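Local coordinates for protein ten1 (Schizosaccharomyces pombe, PDB 3KF6) that binds single-stranded telomeric DNA and, as the OB-fold partner of Stn1, is required for telomere maintenance, at residues Asn13-Cys18 with Gln22-Leu27; Gly28-Gln31 with Ile37-Leu40; Ala7-Ile12 with Pro92-Met97. All blocks are in the same frame, centred on the assembly; numbering follows the deposited sequence.

Contact 1. Residues Asn13-Cys18 with Gln22-Leu27; sequences NQINDC and QKLRFL
In this OB fold, I15 and C18 of the turn that precedes the long strand 23-34 close over L24 and F26, the alternate residues with which that strand faces the barrel interior. I15 CD1 lies over one face of the F26 ring, 4.0 Å from the ring centroid and 10° off the normal, a CH-pi contact above the middle of the ring. F26 chi1 of 54° sets CG between the backbone N and the carbonyl carbon, presenting that face to the turn. The other branch of I15 serves a different partner, CG2 meeting L24 CD1 at 4.1 Å. L24 is forked in the same sense, since its second methyl, CD2, lies 3.9 Å from C18 SG. At the edge of this apolar cluster the extended side chain of Q22 brings its amide against C18, with Q22 CD 3.8 Å from C18 CB. Shortening Q22 to an alanine is likely to deprive C18 CB of the packing of this chain and open a gap on that flank. The turn is braced internally by backbone bonds from D17 N to Q14 O (2.9 Å) and from C18 N to I15 O (3.1 Å). Around the cluster, V47 of strand 45-50 touches both I15 and F26, I68 of strand 65-74 packs on F26, and K8 of strand 8-9 borders C18 and L24.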
ATOM      1  N   ASN B  13     -13.900  -4.166 -12.600  1.00 22.06           N
ATOM      2  CA  ASN B  13     -14.081  -4.365 -14.034  1.00 25.21           C
ATOM      3  C   ASN B  13     -12.780  -4.657 -14.785  1.00 24.91           C
ATOM      4  O   ASN B  13     -12.812  -4.957 -15.980  1.00 26.43           O
ATOM      5  CB  ASN B  13     -14.776  -3.147 -14.662  1.00 26.33           C
ATOM      6  CG  ASN B  13     -13.959  -1.876 -14.551  1.00 28.67           C
ATOM      7  OD1 ASN B  13     -12.800  -1.829 -14.964  1.00 29.90           O
ATOM      8  ND2 ASN B  13     -14.566  -0.827 -14.002  1.00 31.49           N
ATOM      9  N   GLN B  14     -11.643  -4.574 -14.098  1.00 24.38           N
ATOM     10  CA  GLN B  14     -10.350  -4.835 -14.732  1.00 22.69           C
ATOM     11  C   GLN B  14      -9.749  -6.169 -14.308  1.00 24.06           C
ATOM     12  O   GLN B  14      -8.707  -6.579 -14.813  1.00 24.21           O
ATOM     13  CB  GLN B  14      -9.345  -3.724 -14.398  1.00 23.03           C
ATOM     14  CG  GLN B  14      -9.769  -2.330 -14.815  1.00 23.03           C
ATOM     15  CD  GLN B  14      -8.796  -1.275 -14.323  1.00 25.77           C
ATOM     16  OE1 GLN B  14      -8.494  -1.209 -13.129  1.00 24.27           O
ATOM     17  NE2 GLN B  14      -8.302  -0.445 -15.238  1.00 23.47           N
ATOM     18  N   ILE B  15     -10.399  -6.849 -13.372  1.00 24.16           N
ATOM     19  CA  ILE B  15      -9.879  -8.121 -12.893  1.00 23.40           C
ATOM     20  C   ILE B  15      -9.645  -9.134 -14.012  1.00 25.73           C
ATOM     21  O   ILE B  15      -8.636  -9.836 -14.010  1.00 23.09           O
ATOM     22  CB  ILE B  15     -10.813  -8.732 -11.827  1.00 23.62           C
ATOM     23  CG1 ILE B  15     -10.804  -7.841 -10.581  1.00 23.90           C
ATOM     24  CG2 ILE B  15     -10.356 -10.138 -11.471  1.00 24.16           C
ATOM     25  CD1 ILE B  15     -11.783  -8.265  -9.501  1.00 21.99           C
ATOM     26  N   ASN B  16     -10.569  -9.198 -14.966  1.00 28.70           N
ATOM     27  CA  ASN B  16     -10.442 -10.139 -16.072  1.00 33.01           C
ATOM     28  C   ASN B  16      -9.378  -9.732 -17.088  1.00 34.65           C
ATOM     29  O   ASN B  16      -9.132 -10.452 -18.056  1.00 36.56           O
ATOM     30  CB  ASN B  16     -11.791 -10.327 -16.771  1.00 35.05           C
ATOM     31  CG  ASN B  16     -12.825 -10.969 -15.869  1.00 38.25           C
ATOM     32  OD1 ASN B  16     -12.512 -11.881 -15.103  1.00 40.20           O
ATOM     33  ND2 ASN B  16     -14.067 -10.505 -15.961  1.00 40.16           N
ATOM     34  N   ASP B  17      -8.756  -8.577 -16.872  1.00 35.41           N
ATOM     35  CA  ASP B  17      -7.695  -8.109 -17.758  1.00 36.43           C
ATOM     36  C   ASP B  17      -6.350  -8.534 -17.182  1.00 35.78           C
ATOM     37  O   ASP B  17      -5.314  -8.388 -17.831  1.00 36.58           O
ATOM     38  CB  ASP B  17      -7.707  -6.581 -17.885  1.00 37.97           C
ATOM     39  CG  ASP B  17      -8.945  -6.058 -18.575  1.00 40.90           C
ATOM     40  OD1 ASP B  17      -9.335  -6.640 -19.603  1.00 42.32           O
ATOM     41  OD2 ASP B  17      -9.521  -5.056 -18.098  1.00 42.97           O
ATOM     42  N   CYS B  18      -6.369  -9.060 -15.961  1.00 35.06           N
ATOM     43  CA  CYS B  18      -5.139  -9.477 -15.293  1.00 35.33           C
ATOM     44  C   CYS B  18      -4.879 -10.978 -15.353  1.00 35.46           C
ATOM     45  O   CYS B  18      -5.781 -11.769 -15.629  1.00 36.09           O
ATOM     46  CB  CYS B  18      -5.158  -8.997 -13.840  1.00 34.98           C
ATOM     47  SG  CYS B  18      -5.420  -7.205 -13.693  1.00 35.28           S
ATOM     48  N   GLN B  22      -1.806 -13.343 -10.014  1.00 25.77           N
ATOM     49  CA  GLN B  22      -1.413 -11.966  -9.758  1.00 24.67           C
ATOM     50  C   GLN B  22      -2.123 -11.414  -8.523  1.00 23.12           C
ATOM     51  O   GLN B  22      -3.321 -11.632  -8.341  1.00 22.35           O
ATOM     52  CB  GLN B  22      -1.763 -11.146 -10.991  1.00 27.90           C
ATOM     53  CG  GLN B  22      -1.352  -9.708 -10.996  1.00 35.06           C
ATOM     54  CD  GLN B  22      -1.678  -9.078 -12.329  1.00 38.44           C
ATOM     55  OE1 GLN B  22      -1.108  -9.445 -13.356  1.00 40.02           O
ATOM     56  NE2 GLN B  22      -2.618  -8.144 -12.327  1.00 40.88           N
ATOM     57  N   LYS B  23      -1.379 -10.718  -7.666  1.00 19.91           N
ATOM     58  CA  LYS B  23      -1.973 -10.127  -6.466  1.00 18.61           C
ATOM     59  C   LYS B  23      -2.679  -8.842  -6.873  1.00 17.41           C
ATOM     60  O   LYS B  23      -2.099  -7.997  -7.546  1.00 15.41           O
ATOM     61  CB  LYS B  23      -0.906  -9.818  -5.423  1.00 16.09           C
ATOM     62  CG  LYS B  23      -1.476  -9.208  -4.140  1.00 17.47           C
ATOM     63  CD  LYS B  23      -0.385  -8.917  -3.113  1.00 16.66           C
ATOM     64  CE  LYS B  23       0.277 -10.187  -2.607  1.00 20.40           C
ATOM     65  NZ  LYS B  23       1.364  -9.906  -1.625  1.00 20.10           N
ATOM     66  N   LEU B  24      -3.928  -8.691  -6.439  1.00 17.20           N
ATOM     67  CA  LEU B  24      -4.728  -7.529  -6.804  1.00 15.67           C
ATOM     68  C   LEU B  24      -5.359  -6.859  -5.592  1.00 16.13           C
ATOM     69  O   LEU B  24      -5.657  -7.517  -4.602  1.00 18.26           O
ATOM     70  CB  LEU B  24      -5.869  -7.954  -7.733  1.00 18.22           C
ATOM     71  CG  LEU B  24      -5.541  -8.857  -8.924  1.00 17.48           C
ATOM     72  CD1 LEU B  24      -6.841  -9.359  -9.558  1.00 20.46           C
ATOM     73  CD2 LEU B  24      -4.707  -8.080  -9.930  1.00 18.85           C
ATOM     74  N   ARG B  25      -5.553  -5.551  -5.679  1.00 14.98           N
ATOM     75  CA  ARG B  25      -6.235  -4.829  -4.612  1.00 15.23           C
ATOM     76  C   ARG B  25      -7.383  -4.059  -5.252  1.00 15.90           C
ATOM     77  O   ARG B  25      -7.186  -3.341  -6.237  1.00 14.88           O
ATOM     78  CB  ARG B  25      -5.310  -3.854  -3.876  1.00 13.08           C
ATOM     79  CG  ARG B  25      -6.117  -2.995  -2.907  1.00 11.44           C
ATOM     80  CD  ARG B  25      -5.299  -1.967  -2.163  1.00 14.84           C
ATOM     81  NE  ARG B  25      -6.177  -0.974  -1.545  1.00 15.69           N
ATOM     82  CZ  ARG B  25      -5.774  -0.075  -0.652  1.00 17.47           C
ATOM     83  NH1 ARG B  25      -4.502  -0.042  -0.264  1.00 15.61           N
ATOM     84  NH2 ARG B  25      -6.643   0.793  -0.150  1.00 19.15           N
ATOM     85  N   PHE B  26      -8.586  -4.216  -4.704  1.00 14.33           N
ATOM     86  CA  PHE B  26      -9.748  -3.527  -5.244  1.00 14.52           C
ATOM     87  C   PHE B  26     -10.829  -3.319  -4.194  1.00 14.73           C
ATOM     88  O   PHE B  26     -10.826  -3.960  -3.138  1.00 14.59           O
ATOM     89  CB  PHE B  26     -10.330  -4.305  -6.434  1.00 15.45           C
ATOM     90  CG  PHE B  26     -10.650  -5.739  -6.127  1.00 17.15           C
ATOM     91  CD1 PHE B  26      -9.685  -6.725  -6.269  1.00 17.18           C
ATOM     92  CD2 PHE B  26     -11.919  -6.100  -5.681  1.00 17.25           C
ATOM     93  CE1 PHE B  26      -9.975  -8.060  -5.973  1.00 18.34           C
ATOM     94  CE2 PHE B  26     -12.218  -7.430  -5.378  1.00 18.75           C
ATOM     95  CZ  PHE B  26     -11.245  -8.408  -5.525  1.00 18.45           C
ATOM     96  N   LEU B  27     -11.748  -2.413  -4.504  1.00 13.74           N
ATOM     97  CA  LEU B  27     -12.860  -2.084  -3.623  1.00 15.32           C
ATOM     98  C   LEU B  27     -14.131  -2.648  -4.246  1.00 16.15           C
ATOM     99  O   LEU B  27     -14.323  -2.573  -5.460  1.00 17.10           O
ATOM    100  CB  LEU B  27     -12.955  -0.561  -3.483  1.00 19.55           C
ATOM    101  CG  LEU B  27     -14.108   0.037  -2.683  1.00 24.62           C
ATOM    102  CD1 LEU B  27     -14.011  -0.385  -1.229  1.00 26.76           C
ATOM    103  CD2 LEU B  27     -14.059   1.557  -2.802  1.00 28.71           C
TER

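Contact 2. Residues Gly28-Gln31 with Ile37-Leu40; sequences GCVQ and ILRL
The guanidinium of R39 presents an edge to Q31, whose CG lies in the guanidinium plane beside NH1; the modelled separation is shorter than a relaxed contact, and its exact value is doubtful. The Q31 amide is turned 71° from that plane, hence the two flat groups do not stack. Both side chains leave the backbone in the same direction and run side by side; R39 stays extended from CG to NE, whereas Q31 bends at chi2, which carries its amide away from R39. Beneath them the strands are joined by Q31 N donating to R39 O at 2.9 Å, with an N-H...O angle of 164°. The next pair, V30 with L40, is an antiparallel non-hydrogen-bonded one, its CA atoms 4.8 Å apart, and here a weaker link appears: L40 CA approaches C29 O at 3.3 Å as a CA-H...O contact. On the face carrying V30, L38 and L40, V30 divides its methyls, CG2 meeting L40 CD2 at 3.8 Å and CG1 meeting L38 CD2 at 4.2 Å. L40 CD1 reaches back to G28 CA at 4.0 Å. A beta-carbon built on G28 would fall 2.8 Å from L40 CB, too close to be tolerated without movement. The short strand axes run 121° apart in N-to-C direction, well short of antiparallel, as expected of the strongly coiled hairpin of an OB barrel. L66 of strand 65-74 touches V30 and L38, and I68 touches L40. The chemistry is therefore two-sided: buried aliphatic branches pack on the barrel side, while the polar chains of Q31 and R39 lie alongside each other on the opposite, more exposed face, and the backbone bond from Q31 N to R39 O, with that between C29 and I41, holds the register.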
ATOM      1  N   GLY B  28     -15.001  -3.214  -3.419  1.00 16.22           N
ATOM      2  CA  GLY B  28     -16.231  -3.781  -3.940  1.00 17.79           C
ATOM      3  C   GLY B  28     -17.379  -3.677  -2.958  1.00 19.34           C
ATOM      4  O   GLY B  28     -17.168  -3.547  -1.749  1.00 17.40           O
ATOM      5  N   CYS B  29     -18.596  -3.743  -3.490  1.00 18.61           N
ATOM      6  CA  CYS B  29     -19.808  -3.647  -2.688  1.00 19.31           C
ATOM      7  C   CYS B  29     -20.421  -5.036  -2.492  1.00 19.42           C
ATOM      8  O   CYS B  29     -20.633  -5.771  -3.460  1.00 17.57           O
ATOM      9  CB  CYS B  29     -20.796  -2.720  -3.392  1.00 22.19           C
ATOM     10  SG  CYS B  29     -22.269  -2.373  -2.447  1.00 26.15           S
ATOM     11  N   VAL B  30     -20.716  -5.389  -1.243  1.00 18.17           N
ATOM     12  CA  VAL B  30     -21.266  -6.709  -0.952  1.00 19.57           C
ATOM     13  C   VAL B  30     -22.643  -6.964  -1.551  1.00 20.58           C
ATOM     14  O   VAL B  30     -23.606  -6.257  -1.255  1.00 21.34           O
ATOM     15  CB  VAL B  30     -21.332  -6.969   0.571  1.00 20.01           C
ATOM     16  CG1 VAL B  30     -21.920  -8.346   0.840  1.00 20.93           C
ATOM     17  CG2 VAL B  30     -19.938  -6.885   1.169  1.00 19.85           C
ATOM     18  N   GLN B  31     -22.727  -7.978  -2.405  1.00 20.27           N
ATOM     19  CA  GLN B  31     -23.996  -8.340  -3.027  1.00 24.20           C
ATOM     20  C   GLN B  31     -24.563  -9.563  -2.312  1.00 25.58           C
ATOM     21  O   GLN B  31     -25.777  -9.675  -2.118  1.00 26.01           O
ATOM     22  CB  GLN B  31     -23.799  -8.652  -4.513  1.00 26.46           C
ATOM     23  CG  GLN B  31     -25.092  -9.004  -5.246  1.00 32.63           C
ATOM     24  CD  GLN B  31     -26.164  -7.944  -5.074  1.00 36.27           C
ATOM     25  OE1 GLN B  31     -25.919  -6.754  -5.281  1.00 39.87           O
ATOM     26  NE2 GLN B  31     -27.365  -8.374  -4.698  1.00 38.44           N
ATOM     27  N   ILE B  37     -18.300 -18.048  -0.259  1.00 33.45           N
ATOM     28  CA  ILE B  37     -18.148 -17.192  -1.427  1.00 32.80           C
ATOM     29  C   ILE B  37     -18.779 -15.823  -1.222  1.00 31.26           C
ATOM     30  O   ILE B  37     -19.970 -15.706  -0.945  1.00 30.20           O
ATOM     31  CB  ILE B  37     -18.764 -17.854  -2.683  1.00 33.57           C
ATOM     32  CG1 ILE B  37     -17.905 -19.048  -3.115  1.00 35.95           C
ATOM     33  CG2 ILE B  37     -18.884 -16.842  -3.813  1.00 36.86           C
ATOM     34  CD1 ILE B  37     -16.450 -18.702  -3.380  1.00 33.93           C
ATOM     35  N   LEU B  38     -17.958 -14.792  -1.367  1.00 28.85           N
ATOM     36  CA  LEU B  38     -18.401 -13.418  -1.219  1.00 27.12           C
ATOM     37  C   LEU B  38     -18.491 -12.828  -2.623  1.00 26.08           C
ATOM     38  O   LEU B  38     -17.505 -12.817  -3.359  1.00 25.15           O
ATOM     39  CB  LEU B  38     -17.376 -12.640  -0.392  1.00 29.30           C
ATOM     40  CG  LEU B  38     -17.771 -11.338   0.305  1.00 32.26           C
ATOM     41  CD1 LEU B  38     -16.491 -10.640   0.751  1.00 31.73           C
ATOM     42  CD2 LEU B  38     -18.575 -10.444  -0.624  1.00 34.36           C
ATOM     43  N   ARG B  39     -19.672 -12.353  -3.003  1.00 24.02           N
ATOM     44  CA  ARG B  39     -19.841 -11.764  -4.322  1.00 23.39           C
ATOM     45  C   ARG B  39     -19.813 -10.248  -4.181  1.00 21.32           C
ATOM     46  O   ARG B  39     -20.632  -9.670  -3.467  1.00 20.81           O
ATOM     47  CB  ARG B  39     -21.166 -12.220  -4.946  1.00 28.37           C
ATOM     48  CG  ARG B  39     -21.396 -11.705  -6.362  1.00 31.35           C
ATOM     49  CD  ARG B  39     -22.518 -12.473  -7.055  1.00 36.99           C
ATOM     50  NE  ARG B  39     -22.744 -12.015  -8.424  1.00 41.66           N
ATOM     51  CZ  ARG B  39     -23.425 -10.920  -8.748  1.00 43.90           C
ATOM     52  NH1 ARG B  39     -23.957 -10.163  -7.799  1.00 45.83           N
ATOM     53  NH2 ARG B  39     -23.574 -10.582 -10.024  1.00 44.89           N
ATOM     54  N   LEU B  40     -18.849  -9.613  -4.846  1.00 20.57           N
ATOM     55  CA  LEU B  40     -18.717  -8.162  -4.791  1.00 19.77           C
ATOM     56  C   LEU B  40     -19.008  -7.543  -6.144  1.00 20.41           C
ATOM     57  O   LEU B  40     -18.685  -8.115  -7.184  1.00 22.07           O
ATOM     58  CB  LEU B  40     -17.308  -7.759  -4.364  1.00 19.70           C
ATOM     59  CG  LEU B  40     -16.854  -8.119  -2.956  1.00 21.92           C
ATOM     60  CD1 LEU B  40     -15.457  -7.559  -2.733  1.00 22.00           C
ATOM     61  CD2 LEU B  40     -17.812  -7.538  -1.933  1.00 22.48           C
TER

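Contact 3. Residues Ala7-Ile12 with Pro92-Met97; sequences AKLIFI and PRYRQM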
ATOM      1  N   ALA B   7       0.736  -5.520  -4.706  1.00 15.17           N
ATOM      2  CA  ALA B   7      -0.580  -5.647  -5.314  1.00 14.84           C
ATOM      3  C   ALA B   7      -0.829  -4.612  -6.412  1.00 16.26           C
ATOM      4  O   ALA B   7      -0.310  -3.490  -6.365  1.00 16.76           O
ATOM      5  CB  ALA B   7      -1.659  -5.533  -4.233  1.00 16.65           C
ATOM      6  N   LYS B   8      -1.594  -5.009  -7.426  1.00 15.28           N
ATOM      7  CA  LYS B   8      -1.963  -4.101  -8.509  1.00 16.85           C
ATOM      8  C   LYS B   8      -3.295  -3.489  -8.105  1.00 16.18           C
ATOM      9  O   LYS B   8      -4.277  -4.209  -7.901  1.00 16.58           O
ATOM     10  CB  LYS B   8      -2.142  -4.854  -9.831  1.00 20.37           C
ATOM     11  CG  LYS B   8      -0.858  -5.057 -10.609  1.00 27.87           C
ATOM     12  CD  LYS B   8      -1.108  -5.873 -11.871  1.00 30.14           C
ATOM     13  CE  LYS B   8      -2.129  -5.223 -12.794  1.00 32.29           C
ATOM     14  NZ  LYS B   8      -2.449  -6.114 -13.956  1.00 33.83           N
ATOM     15  N   LEU B   9      -3.323  -2.169  -7.977  1.00 14.29           N
ATOM     16  CA  LEU B   9      -4.536  -1.454  -7.599  1.00 15.27           C
ATOM     17  C   LEU B   9      -5.405  -1.287  -8.837  1.00 16.22           C
ATOM     18  O   LEU B   9      -5.038  -0.566  -9.766  1.00 16.61           O
ATOM     19  CB  LEU B   9      -4.164  -0.091  -7.013  1.00 15.53           C
ATOM     20  CG  LEU B   9      -5.298   0.800  -6.513  1.00 16.42           C
ATOM     21  CD1 LEU B   9      -6.047   0.111  -5.373  1.00 17.39           C
ATOM     22  CD2 LEU B   9      -4.704   2.127  -6.043  1.00 18.98           C
ATOM     23  N   ILE B  10      -6.565  -1.940  -8.839  1.00 15.43           N
ATOM     24  CA  ILE B  10      -7.459  -1.895  -9.996  1.00 16.11           C
ATOM     25  C   ILE B  10      -8.937  -1.802  -9.626  1.00 16.55           C
ATOM     26  O   ILE B  10      -9.301  -1.806  -8.457  1.00 15.41           O
ATOM     27  CB  ILE B  10      -7.306  -3.164 -10.839  1.00 16.95           C
ATOM     28  CG1 ILE B  10      -7.672  -4.383  -9.988  1.00 20.06           C
ATOM     29  CG2 ILE B  10      -5.880  -3.293 -11.350  1.00 20.11           C
ATOM     30  CD1 ILE B  10      -7.723  -5.686 -10.768  1.00 20.24           C
ATOM     31  N   PHE B  11      -9.785  -1.720 -10.648  1.00 16.90           N
ATOM     32  CA  PHE B  11     -11.224  -1.697 -10.440  1.00 17.95           C
ATOM     33  C   PHE B  11     -11.675  -3.129 -10.675  1.00 17.88           C
ATOM     34  O   PHE B  11     -10.976  -3.902 -11.330  1.00 17.71           O
ATOM     35  CB  PHE B  11     -11.924  -0.790 -11.460  1.00 20.55           C
ATOM     36  CG  PHE B  11     -11.570   0.657 -11.328  1.00 20.70           C
ATOM     37  CD1 PHE B  11     -10.669   1.244 -12.209  1.00 22.69           C
ATOM     38  CD2 PHE B  11     -12.129   1.433 -10.320  1.00 23.05           C
ATOM     39  CE1 PHE B  11     -10.330   2.591 -12.087  1.00 23.49           C
ATOM     40  CE2 PHE B  11     -11.796   2.778 -10.189  1.00 22.89           C
ATOM     41  CZ  PHE B  11     -10.894   3.358 -11.078  1.00 22.64           C
ATOM     42  N   ILE B  12     -12.835  -3.491 -10.139  1.00 18.01           N
ATOM     43  CA  ILE B  12     -13.330  -4.843 -10.332  1.00 19.03           C
ATOM     44  C   ILE B  12     -13.479  -5.157 -11.818  1.00 20.28           C
ATOM     45  O   ILE B  12     -13.195  -6.275 -12.250  1.00 20.50           O
ATOM     46  CB  ILE B  12     -14.674  -5.047  -9.602  1.00 18.68           C
ATOM     47  CG1 ILE B  12     -14.411  -5.157  -8.094  1.00 17.37           C
ATOM     48  CG2 ILE B  12     -15.382  -6.302 -10.126  1.00 20.54           C
ATOM     49  CD1 ILE B  12     -15.662  -5.325  -7.256  1.00 19.44           C
ATOM     50  N   PRO B  92     -16.154   8.679  -5.262  1.00 21.38           N
ATOM     51  CA  PRO B  92     -15.706   9.468  -6.415  1.00 21.76           C
ATOM     52  C   PRO B  92     -14.222   9.823  -6.372  1.00 18.50           C
ATOM     53  O   PRO B  92     -13.538   9.749  -7.394  1.00 20.03           O
ATOM     54  CB  PRO B  92     -16.606  10.700  -6.359  1.00 22.83           C
ATOM     55  CG  PRO B  92     -17.873  10.153  -5.757  1.00 24.25           C
ATOM     56  CD  PRO B  92     -17.334   9.297  -4.633  1.00 22.36           C
ATOM     57  N   ARG B  93     -13.727  10.208  -5.198  1.00 18.57           N
ATOM     58  CA  ARG B  93     -12.318  10.572  -5.068  1.00 16.92           C
ATOM     59  C   ARG B  93     -11.451   9.322  -5.157  1.00 16.65           C
ATOM     60  O   ARG B  93     -10.378   9.338  -5.763  1.00 16.78           O
ATOM     61  CB  ARG B  93     -12.072  11.312  -3.747  1.00 19.07           C
ATOM     62  CG  ARG B  93     -12.957  12.545  -3.570  1.00 23.37           C
ATOM     63  CD  ARG B  93     -12.200  13.863  -3.478  1.00 29.93           C
ATOM     64  NE  ARG B  93     -11.479  14.212  -4.698  1.00 29.44           N
ATOM     65  CZ  ARG B  93     -11.144  15.457  -5.041  1.00 29.11           C
ATOM     66  NH1 ARG B  93     -11.467  16.481  -4.264  1.00 32.11           N
ATOM     67  NH2 ARG B  93     -10.471  15.679  -6.159  1.00 26.88           N
ATOM     68  N   TYR B  94     -11.915   8.231  -4.556  1.00 16.57           N
ATOM     69  CA  TYR B  94     -11.164   6.984  -4.627  1.00 15.92           C
ATOM     70  C   TYR B  94     -10.996   6.512  -6.075  1.00 16.77           C
ATOM     71  O   TYR B  94      -9.889   6.165  -6.497  1.00 17.20           O
ATOM     72  CB  TYR B  94     -11.857   5.893  -3.804  1.00 15.56           C
ATOM     73  CG  TYR B  94     -11.313   4.505  -4.057  1.00 17.41           C
ATOM     74  CD1 TYR B  94     -11.885   3.680  -5.024  1.00 15.43           C
ATOM     75  CD2 TYR B  94     -10.199   4.031  -3.366  1.00 16.48           C
ATOM     76  CE1 TYR B  94     -11.364   2.424  -5.301  1.00 18.90           C
ATOM     77  CE2 TYR B  94      -9.667   2.770  -3.635  1.00 16.66           C
ATOM     78  CZ  TYR B  94     -10.259   1.975  -4.606  1.00 15.35           C
ATOM     79  OH  TYR B  94      -9.738   0.732  -4.885  1.00 17.76           O
ATOM     80  N   ARG B  95     -12.076   6.499  -6.853  1.00 16.74           N
ATOM     81  CA  ARG B  95     -11.932   6.042  -8.229  1.00 18.14           C
ATOM     82  C   ARG B  95     -11.073   7.001  -9.047  1.00 17.08           C
ATOM     83  O   ARG B  95     -10.335   6.576  -9.928  1.00 17.84           O
ATOM     84  CB  ARG B  95     -13.298   5.821  -8.892  1.00 22.49           C
ATOM     85  CG  ARG B  95     -14.195   7.016  -9.010  1.00 28.80           C
ATOM     86  CD  ARG B  95     -15.444   6.611  -9.786  1.00 32.84           C
ATOM     87  NE  ARG B  95     -16.265   7.758 -10.135  1.00 39.02           N
ATOM     88  CZ  ARG B  95     -17.422   8.062  -9.563  1.00 36.93           C
ATOM     89  NH1 ARG B  95     -17.924   7.299  -8.599  1.00 37.81           N
ATOM     90  NH2 ARG B  95     -18.077   9.136  -9.964  1.00 41.61           N
ATOM     91  N   GLN B  96     -11.154   8.290  -8.733  1.00 16.85           N
ATOM     92  CA  GLN B  96     -10.352   9.288  -9.430  1.00 17.55           C
ATOM     93  C   GLN B  96      -8.868   8.978  -9.232  1.00 17.66           C
ATOM     94  O   GLN B  96      -8.094   8.976 -10.185  1.00 18.05           O
ATOM     95  CB  GLN B  96     -10.667  10.688  -8.898  1.00 17.84           C
ATOM     96  CG  GLN B  96      -9.715  11.791  -9.382  1.00 19.38           C
ATOM     97  CD  GLN B  96     -10.072  13.157  -8.818  1.00 18.73           C
ATOM     98  OE1 GLN B  96     -10.358  13.293  -7.633  1.00 22.81           O
ATOM     99  NE2 GLN B  96     -10.041  14.179  -9.670  1.00 25.26           N
ATOM    100  N   MET B  97      -8.475   8.687  -7.995  1.00 17.11           N
ATOM    101  CA  MET B  97      -7.074   8.392  -7.714  1.00 17.31           C
ATOM    102  C   MET B  97      -6.603   7.048  -8.260  1.00 16.72           C
ATOM    103  O   MET B  97      -5.447   6.916  -8.652  1.00 18.52           O
ATOM    104  CB  MET B  97      -6.792   8.471  -6.211  1.00 17.10           C
ATOM    105  CG  MET B  97      -7.065   9.840  -5.597  1.00 20.56           C
ATOM    106  SD  MET B  97      -6.418  11.237  -6.563  1.00 20.83           S
ATOM    107  CE  MET B  97      -7.588  12.523  -6.086  1.00 23.82           C
TER
HETATM  108  O   HOH W   1     -11.100  -0.764  -6.807  1.00 16.74           O
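Two first torsions bring the rings of F11 and Y94 into the seam between segment 7-12 and the helix 91-103. With chi1 at -65°, F11 has CG anti to its carbonyl carbon, and the ring meets the helix backbone at R95; Y94, at 168°, has CG anti to its own N, which brings its hydroxyl beside L9 and near I10 O. F11 arrives edge-on, R95 CA lying in its ring plane. Its CE2 is 3.6 Å from R95 CB and its CZ 3.5 Å from R95 O, so the ring leans on the root of the arginine, and the guanidinium, 50° from the ring plane, rests instead over P92 CA. Y94 OH touches L9 CD1 at 3.8 Å. A single water joins the same hydroxyl to the strand side: it donates to I10 O at 2.7 Å and is hydrogen-bonded to Y94 OH at 2.8 Å, lying at the edge of the ring and in its plane. From the helix, Q102 also reaches back to bond L9 O. Protein Stn1 flanks the seam, W136 of that chain packing on L9 and W133 of that chain on R93, which places this seam at the Stn1-Ten1 interface. Between the two segments no direct hydrogen bond forms; adhesion rests on van der Waals contact, and the bridging water gives a carbonyl and a phenol too far apart to bond directly a shared partner.

How the contacts relate
From the N terminus, segment 7-12 comes first, but contact 3 is completed only some 80 residues later, when helix 91-103 returns to it; contacts 1 and 2 both fall within that span. Contact 1 closes a short loop, 13-18 onto 22-27, and contact 2 follows in series as the hairpin of strands 23-34 and 37-42. None cross. Strand 23-34 is the common element: it serves contacts 1 and 2, and R25 probably bonds K8 and I10 through the backbone, linking contacts 1 and 3. F26 touches L40, and I12 packs on G28, so the hairpin, the turn and the N-terminal segment pack together, with the C-terminal helix 91-103 laid against that segment.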